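Local coordinates for brain-specific angiogenesis inhibitor 1-associated protein 2-like protein 2 (Mus musculus, PDB 3OK8) that binds phosphoinositides through its I-BAR (IMD) domain and induces planar or gently curved membrane structures, at residues L65-S68 / T69-L73; L211-R214 / V215-K219. All coordinates share one frame; numbering follows the deposited sequence.

Contact 1 of 2, residues L65-S68 / T69-L73; sequences LQSS and TSQIL
Ser67 and Ser70 meet across a tight turn. The backbone N of Ser70 donates a hydrogen bond to Ser67 OG at 2.9 Å, with an N-H...O angle of 148°. Ser67 OG also lies 3.4 Å from Ser70 CB, so the two serine side chains pack against each other. Water 1 sits beside them and bridges Ser67 OG, Thr69 N and Ser70 OG. Water 1 donates to Ser67 OG, accepts from Thr69 N at 3.0 Å, and is hydrogen-bonded to Ser70 OG at 2.9 Å. Ser67 OG is also hydrogen-bonded to Ala64 O, one helical turn back. This holds the hydroxyl at the end of the helix and fixes its rotation.

The turn connects helix 5-66 and helix 71-147, two helices of the I-BAR (IMD) three-helix bundle, which pairs antiparallel with a second one. Ser67 is the first residue to leave helical geometry, and Ser70 takes the N-cap position of the next helix. The Ser70 side chain turns to the water and makes no capping bond.

Gln71, in the first turn of the next helix, reaches back to the loop. Its CG lies beside the backbone N (chi1 -62°), and a bend at chi2 (88°) folds the amide back over the loop. There Gln71 NE2 gives a weak hydrogen bond to Ser68 O at 3.1 Å. Nearer the helices, Leu65 CD2 lies 3.2 Å from Gln71 O, a methyl group against a backbone carbonyl. Beyond the turn stands the second subunit. Its Glu179 accepts a weak hydrogen bond from Ser68 OG, and its Glu182 packs on Ser67. Lys183 of that subunit lies against Thr69 and Ser70.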
ATOM      1  N   LEU A  65     -23.357 -14.325  10.757  1.00 36.15           N
ATOM      2  CA  LEU A  65     -23.708 -14.129  12.158  1.00 38.33           C
ATOM      3  C   LEU A  65     -25.153 -14.529  12.362  1.00 34.70           C
ATOM      4  O   LEU A  65     -25.482 -15.124  13.382  1.00 39.34           O
ATOM      5  CB  LEU A  65     -23.487 -12.684  12.618  1.00 33.22           C
ATOM      6  CG  LEU A  65     -22.023 -12.303  12.836  1.00 38.38           C
ATOM      7  CD1 LEU A  65     -21.933 -10.903  13.404  1.00 36.31           C
ATOM      8  CD2 LEU A  65     -21.347 -13.296  13.764  1.00 46.01           C
ATOM      9  N   GLN A  66     -25.995 -14.198  11.381  1.00 39.69           N
ATOM     10  CA  GLN A  66     -27.437 -14.510  11.394  1.00 36.70           C
ATOM     11  C   GLN A  66     -27.758 -15.987  11.262  1.00 34.50           C
ATOM     12  O   GLN A  66     -28.809 -16.449  11.716  1.00 45.74           O
ATOM     13  CB  GLN A  66     -28.160 -13.770  10.271  1.00 39.49           C
ATOM     14  CG  GLN A  66     -29.030 -12.643  10.755  1.00 55.90           C
ATOM     15  CD  GLN A  66     -28.271 -11.656  11.602  1.00 70.46           C
ATOM     16  OE1 GLN A  66     -27.336 -11.009  11.127  1.00 80.48           O
ATOM     17  NE2 GLN A  66     -28.671 -11.523  12.867  1.00 75.30           N
ATOM     18  N   SER A  67     -26.849 -16.718  10.632  1.00 28.45           N
ATOM     19  CA  SER A  67     -27.044 -18.126  10.302  1.00 44.88           C
ATOM     20  C   SER A  67     -27.179 -19.027  11.534  1.00 41.05           C
ATOM     21  O   SER A  67     -27.185 -18.561  12.681  1.00 44.37           O
ATOM     22  CB  SER A  67     -25.896 -18.628   9.419  1.00 36.88           C
ATOM     23  OG  SER A  67     -24.847 -19.165  10.210  1.00 42.77           O
ATOM     24  N   SER A  68     -27.272 -20.326  11.275  1.00 44.11           N
ATOM     25  CA  SER A  68     -27.512 -21.312  12.323  1.00 42.22           C
ATOM     26  C   SER A  68     -26.250 -22.069  12.744  1.00 40.08           C
ATOM     27  O   SER A  68     -26.162 -22.526  13.869  1.00 42.51           O
ATOM     28  CB  SER A  68     -28.590 -22.300  11.877  1.00 49.97           C
ATOM     29  OG  SER A  68     -28.103 -23.103  10.818  1.00 52.20           O
ATOM     30  N   THR A  69     -25.268 -22.206  11.857  1.00 34.86           N
ATOM     31  CA  THR A  69     -24.034 -22.884  12.256  1.00 37.11           C
ATOM     32  C   THR A  69     -22.737 -22.122  11.941  1.00 38.27           C
ATOM     33  O   THR A  69     -21.652 -22.571  12.322  1.00 35.83           O
ATOM     34  CB  THR A  69     -23.941 -24.292  11.655  1.00 29.64           C
ATOM     35  OG1 THR A  69     -23.970 -24.190  10.229  1.00 25.98           O
ATOM     36  CG2 THR A  69     -25.112 -25.200  12.166  1.00 27.51           C
ATOM     37  N   SER A  70     -22.841 -20.975  11.276  1.00 37.20           N
ATOM     38  CA  SER A  70     -21.634 -20.228  10.862  1.00 30.29           C
ATOM     39  C   SER A  70     -21.395 -18.942  11.660  1.00 35.16           C
ATOM     40  O   SER A  70     -20.783 -17.997  11.149  1.00 29.62           O
ATOM     41  CB  SER A  70     -21.667 -19.898   9.353  1.00 30.30           C
ATOM     42  OG  SER A  70     -22.161 -20.976   8.562  1.00 25.54           O
ATOM     43  N   GLN A  71     -21.856 -18.908  12.911  1.00 28.91           N
ATOM     44  CA  GLN A  71     -21.690 -17.729  13.773  1.00 30.22           C
ATOM     45  C   GLN A  71     -20.223 -17.338  14.012  1.00 31.89           C
ATOM     46  O   GLN A  71     -19.871 -16.163  13.969  1.00 27.37           O
ATOM     47  CB  GLN A  71     -22.380 -17.938  15.128  1.00 27.90           C
ATOM     48  CG  GLN A  71     -23.896 -18.139  15.045  1.00 34.73           C
ATOM     49  CD  GLN A  71     -24.283 -19.593  14.842  1.00 33.98           C
ATOM     50  OE1 GLN A  71     -23.627 -20.324  14.109  1.00 35.75           O
ATOM     51  NE2 GLN A  71     -25.358 -20.014  15.486  1.00 28.61           N
ATOM     52  N   ILE A  72     -19.392 -18.338  14.292  1.00 30.30           N
ATOM     53  CA  ILE A  72     -17.980 -18.142  14.584  1.00 33.25           C
ATOM     54  C   ILE A  72     -17.206 -17.671  13.344  1.00 30.93           C
ATOM     55  O   ILE A  72     -16.352 -16.786  13.432  1.00 30.94           O
ATOM     56  CB  ILE A  72     -17.359 -19.434  15.174  1.00 50.80           C
ATOM     57  CG1 ILE A  72     -17.930 -19.709  16.578  1.00 39.93           C
ATOM     58  CG2 ILE A  72     -15.837 -19.332  15.215  1.00 53.51           C
ATOM     59  CD1 ILE A  72     -17.794 -21.160  17.049  1.00 31.00           C
ATOM     60  N   LEU A  73     -17.510 -18.253  12.191  1.00 34.53           N
ATOM     61  CA  LEU A  73     -16.950 -17.787  10.929  1.00 31.97           C
ATOM     62  C   LEU A  73     -17.452 -16.383  10.641  1.00 35.35           C
ATOM     63  O   LEU A  73     -16.718 -15.540  10.121  1.00 29.88           O
ATOM     64  CB  LEU A  73     -17.322 -18.739   9.795  1.00 35.46           C
ATOM     65  CG  LEU A  73     -16.684 -20.119   9.939  1.00 39.97           C
ATOM     66  CD1 LEU A  73     -17.394 -21.154   9.081  1.00 30.73           C
ATOM     67  CD2 LEU A  73     -15.174 -20.064   9.640  1.00 34.74           C
TER
HETATM   68  O   HOH W   1     -24.840 -21.976   8.909  1.00 32.22           O

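Contact 2 of 2, residues L211-R214 / V215-K219; sequences LQNR and VLLWK
Asn213 O is gripped by two backbone N-H groups. Leu217 N reaches Asn213 O at 2.9 Å, nearly in line with the carbonyl bond, and Leu216 N adds a weak hydrogen bond to the same Asn213 O at 2.8 Å. This pairing is consistent with a 3-10-like tightening near the helix end. One residue on, Arg214 O accepts Trp218 N at 2.9 Å, with a C=O...N angle of 172°.

The indole of Trp218 folds back over this carbonyl. Its CG stands beside the backbone N (chi1 -63°), which lays one ring face on Arg214. Arg214 O lies over that face, 3.3 Å from Trp218 CG. Arg214 CB makes a CH-pi contact with the six-membered ring of Trp218, 3.5 Å from its centroid and almost on the normal. Arg214 has a second conformer, so the contacts of its outer side chain are doubtful. In the conformer given, Arg214 CD lies 3.8 Å from Trp218 CZ2. The guanidinium plane there stands 77° from the indole plane, and Arg214 NH2 makes weak hydrogen bonds with Asn213 OD1 and Met210 O.

Trp218 also packs on Ile76, Met80 and Thr83 of helix 71-147, and its NE1 makes a weak hydrogen bond to Gln79. An alanine at Trp218 is likely to open a gap against that helix and leave the aliphatic part of Arg214 without its ring.

Val215 packs on Asn198 of the second subunit. This is an i to i+4 CH-pi contact between Arg214 and Trp218 at the C-terminal end of helix 153-217, with Trp218 packing that end on helix 71-147 in the I-BAR (IMD) bundle.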
ATOM      1  N   LEU A 211      -1.368  -8.248  13.574  1.00 41.74           N
ATOM      2  CA  LEU A 211      -1.517  -9.413  12.721  1.00 45.19           C
ATOM      3  C   LEU A 211      -0.917 -10.663  13.343  1.00 47.96           C
ATOM      4  O   LEU A 211      -1.284 -11.773  12.972  1.00 56.38           O
ATOM      5  CB  LEU A 211      -0.941  -9.170  11.326  1.00 36.81           C
ATOM      6  CG  LEU A 211      -1.822  -8.309  10.420  1.00 40.55           C
ATOM      7  CD1 LEU A 211      -1.352  -8.397   8.986  1.00 40.41           C
ATOM      8  CD2 LEU A 211      -3.279  -8.746  10.516  1.00 51.44           C
ATOM      9  N   GLN A 212      -0.014 -10.493  14.302  1.00 37.18           N
ATOM     10  CA  GLN A 212       0.622 -11.644  14.928  1.00 38.92           C
ATOM     11  C   GLN A 212      -0.367 -12.344  15.848  1.00 45.38           C
ATOM     12  O   GLN A 212      -0.261 -13.550  16.102  1.00 43.29           O
ATOM     13  CB  GLN A 212       1.887 -11.223  15.682  1.00 41.79           C
ATOM     14  CG  GLN A 212       2.912 -10.586  14.759  1.00 47.05           C
ATOM     15  CD  GLN A 212       4.314 -10.576  15.335  1.00 49.25           C
ATOM     16  OE1 GLN A 212       5.237 -11.140  14.752  1.00 57.90           O
ATOM     17  NE2 GLN A 212       4.477  -9.945  16.484  1.00 27.84           N
ATOM     18  N   ASN A 213      -1.335 -11.580  16.344  1.00 40.35           N
ATOM     19  CA  ASN A 213      -2.383 -12.151  17.160  1.00 53.00           C
ATOM     20  C   ASN A 213      -3.626 -12.479  16.334  1.00 51.60           C
ATOM     21  O   ASN A 213      -4.167 -13.561  16.488  1.00 51.26           O
ATOM     22  CB  ASN A 213      -2.699 -11.264  18.370  1.00 59.21           C
ATOM     23  CG  ASN A 213      -3.583 -10.092  18.021  1.00 58.78           C
ATOM     24  OD1 ASN A 213      -4.792 -10.245  17.821  1.00 65.16           O
ATOM     25  ND2 ASN A 213      -2.988  -8.911  17.943  1.00 44.72           N
ATOM     26  N   ARG A 214      -4.065 -11.586  15.443  1.00 49.59           N
ATOM     27  CA  ARG A 214      -5.235 -11.885  14.633  0.50 48.34           C
ATOM     28  C   ARG A 214      -5.092 -13.251  13.981  1.00 49.17           C
ATOM     29  O   ARG A 214      -5.985 -14.074  14.082  1.00 45.05           O
ATOM     30  CB  ARG A 214      -5.466 -10.821  13.556  0.50 43.05           C
ATOM     31  CG  ARG A 214      -5.833  -9.435  14.063  0.50 39.14           C
ATOM     32  CD  ARG A 214      -6.908  -9.454  15.120  0.50 41.79           C
ATOM     33  NE  ARG A 214      -7.341  -8.098  15.450  0.50 49.00           N
ATOM     34  CZ  ARG A 214      -6.611  -7.222  16.139  0.50 50.49           C
ATOM     35  NH1 ARG A 214      -7.090  -6.011  16.390  0.50 54.95           N
ATOM     36  NH2 ARG A 214      -5.400  -7.551  16.576  0.50 37.77           N
ATOM     37  N   VAL A 215      -3.969 -13.489  13.313  1.00 40.80           N
ATOM     38  CA  VAL A 215      -3.752 -14.776  12.648  1.00 36.52           C
ATOM     39  C   VAL A 215      -3.941 -15.979  13.592  1.00 36.90           C
ATOM     40  O   VAL A 215      -4.325 -17.071  13.167  1.00 29.88           O
ATOM     41  CB  VAL A 215      -2.377 -14.845  11.928  1.00 36.75           C
ATOM     42  CG1 VAL A 215      -2.242 -13.687  10.913  1.00 31.54           C
ATOM     43  CG2 VAL A 215      -1.220 -14.826  12.934  1.00 35.06           C
ATOM     44  N   LEU A 216      -3.674 -15.768  14.873  1.00 43.56           N
ATOM     45  CA  LEU A 216      -3.863 -16.808  15.879  1.00 51.72           C
ATOM     46  C   LEU A 216      -5.327 -16.920  16.310  1.00 44.69           C
ATOM     47  O   LEU A 216      -5.862 -18.026  16.448  1.00 47.58           O
ATOM     48  CB  LEU A 216      -2.970 -16.537  17.094  1.00 56.66           C
ATOM     49  CG  LEU A 216      -1.469 -16.715  16.866  1.00 55.23           C
ATOM     50  CD1 LEU A 216      -0.671 -16.077  17.999  1.00 54.74           C
ATOM     51  CD2 LEU A 216      -1.124 -18.195  16.706  1.00 56.85           C
ATOM     52  N   LEU A 217      -5.983 -15.782  16.514  1.00 35.50           N
ATOM     53  CA  LEU A 217      -7.378 -15.812  16.947  1.00 49.48           C
ATOM     54  C   LEU A 217      -8.321 -16.313  15.840  1.00 51.18           C
ATOM     55  O   LEU A 217      -9.415 -16.816  16.112  1.00 46.58           O
ATOM     56  CB  LEU A 217      -7.814 -14.436  17.445  1.00 52.24           C
ATOM     57  CG  LEU A 217      -6.993 -13.856  18.602  1.00 58.30           C
ATOM     58  CD1 LEU A 217      -7.415 -12.429  18.937  1.00 61.59           C
ATOM     59  CD2 LEU A 217      -7.078 -14.747  19.825  1.00 38.63           C
ATOM     60  N   TRP A 218      -7.878 -16.190  14.594  1.00 41.87           N
ATOM     61  CA  TRP A 218      -8.704 -16.551  13.447  1.00 39.28           C
ATOM     62  C   TRP A 218      -8.447 -17.963  12.937  1.00 35.20           C
ATOM     63  O   TRP A 218      -8.940 -18.336  11.879  1.00 31.19           O
ATOM     64  CB  TRP A 218      -8.489 -15.567  12.295  1.00 37.47           C
ATOM     65  CG  TRP A 218      -8.880 -14.150  12.585  1.00 35.64           C
ATOM     66  CD1 TRP A 218      -9.776 -13.709  13.529  1.00 35.30           C
ATOM     67  CD2 TRP A 218      -8.424 -12.988  11.888  1.00 27.77           C
ATOM     68  NE1 TRP A 218      -9.880 -12.331  13.468  1.00 38.60           N
ATOM     69  CE2 TRP A 218      -9.062 -11.869  12.471  1.00 33.34           C
ATOM     70  CE3 TRP A 218      -7.520 -12.779  10.838  1.00 40.29           C
ATOM     71  CZ2 TRP A 218      -8.828 -10.562  12.031  1.00 35.67           C
ATOM     72  CZ3 TRP A 218      -7.286 -11.478  10.402  1.00 27.52           C
ATOM     73  CH2 TRP A 218      -7.938 -10.387  11.001  1.00 38.05           C
ATOM     74  N   LYS A 219      -7.660 -18.707  13.659  1.00 40.79           N
ATOM     75  CA  LYS A 219      -7.446 -20.049  13.297  1.00 46.16           C
ATOM     76  C   LYS A 219      -8.728 -20.653  13.816  1.00 51.12           C
ATOM     77  O   LYS A 219      -9.384 -20.102  14.671  1.00 49.35           O
ATOM     78  CB  LYS A 219      -6.276 -20.633  14.047  1.00 55.65           C
ATOM     79  CG  LYS A 219      -4.965 -20.682  13.323  1.00 54.92           C
ATOM     80  CD  LYS A 219      -4.014 -21.644  13.982  1.00 57.35           C
ATOM     81  CE  LYS A 219      -3.419 -21.095  15.284  1.00 58.26           C
ATOM     82  NZ  LYS A 219      -4.403 -20.589  16.277  1.00 54.46           N
TER

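Contact 1 comes first along the chain, at the turn between helix 5-66 and helix 71-147. Contact 2 follows at the end of helix 153-217, the third long helix. Their centres are 19 Å apart. The nearest atoms are about 7 Å apart, so the two do not touch. Both lie on the same side of the chain's centre, toward one tip of the elongated bundle. Helix 71-147 links them: it starts in contact 1, and its residues from Ile76 to Thr83 receive side chains of contact 2. Both contacts also meet the second subunit, consistent with an antiparallel dimer in which the tip of each bundle packs on its partner.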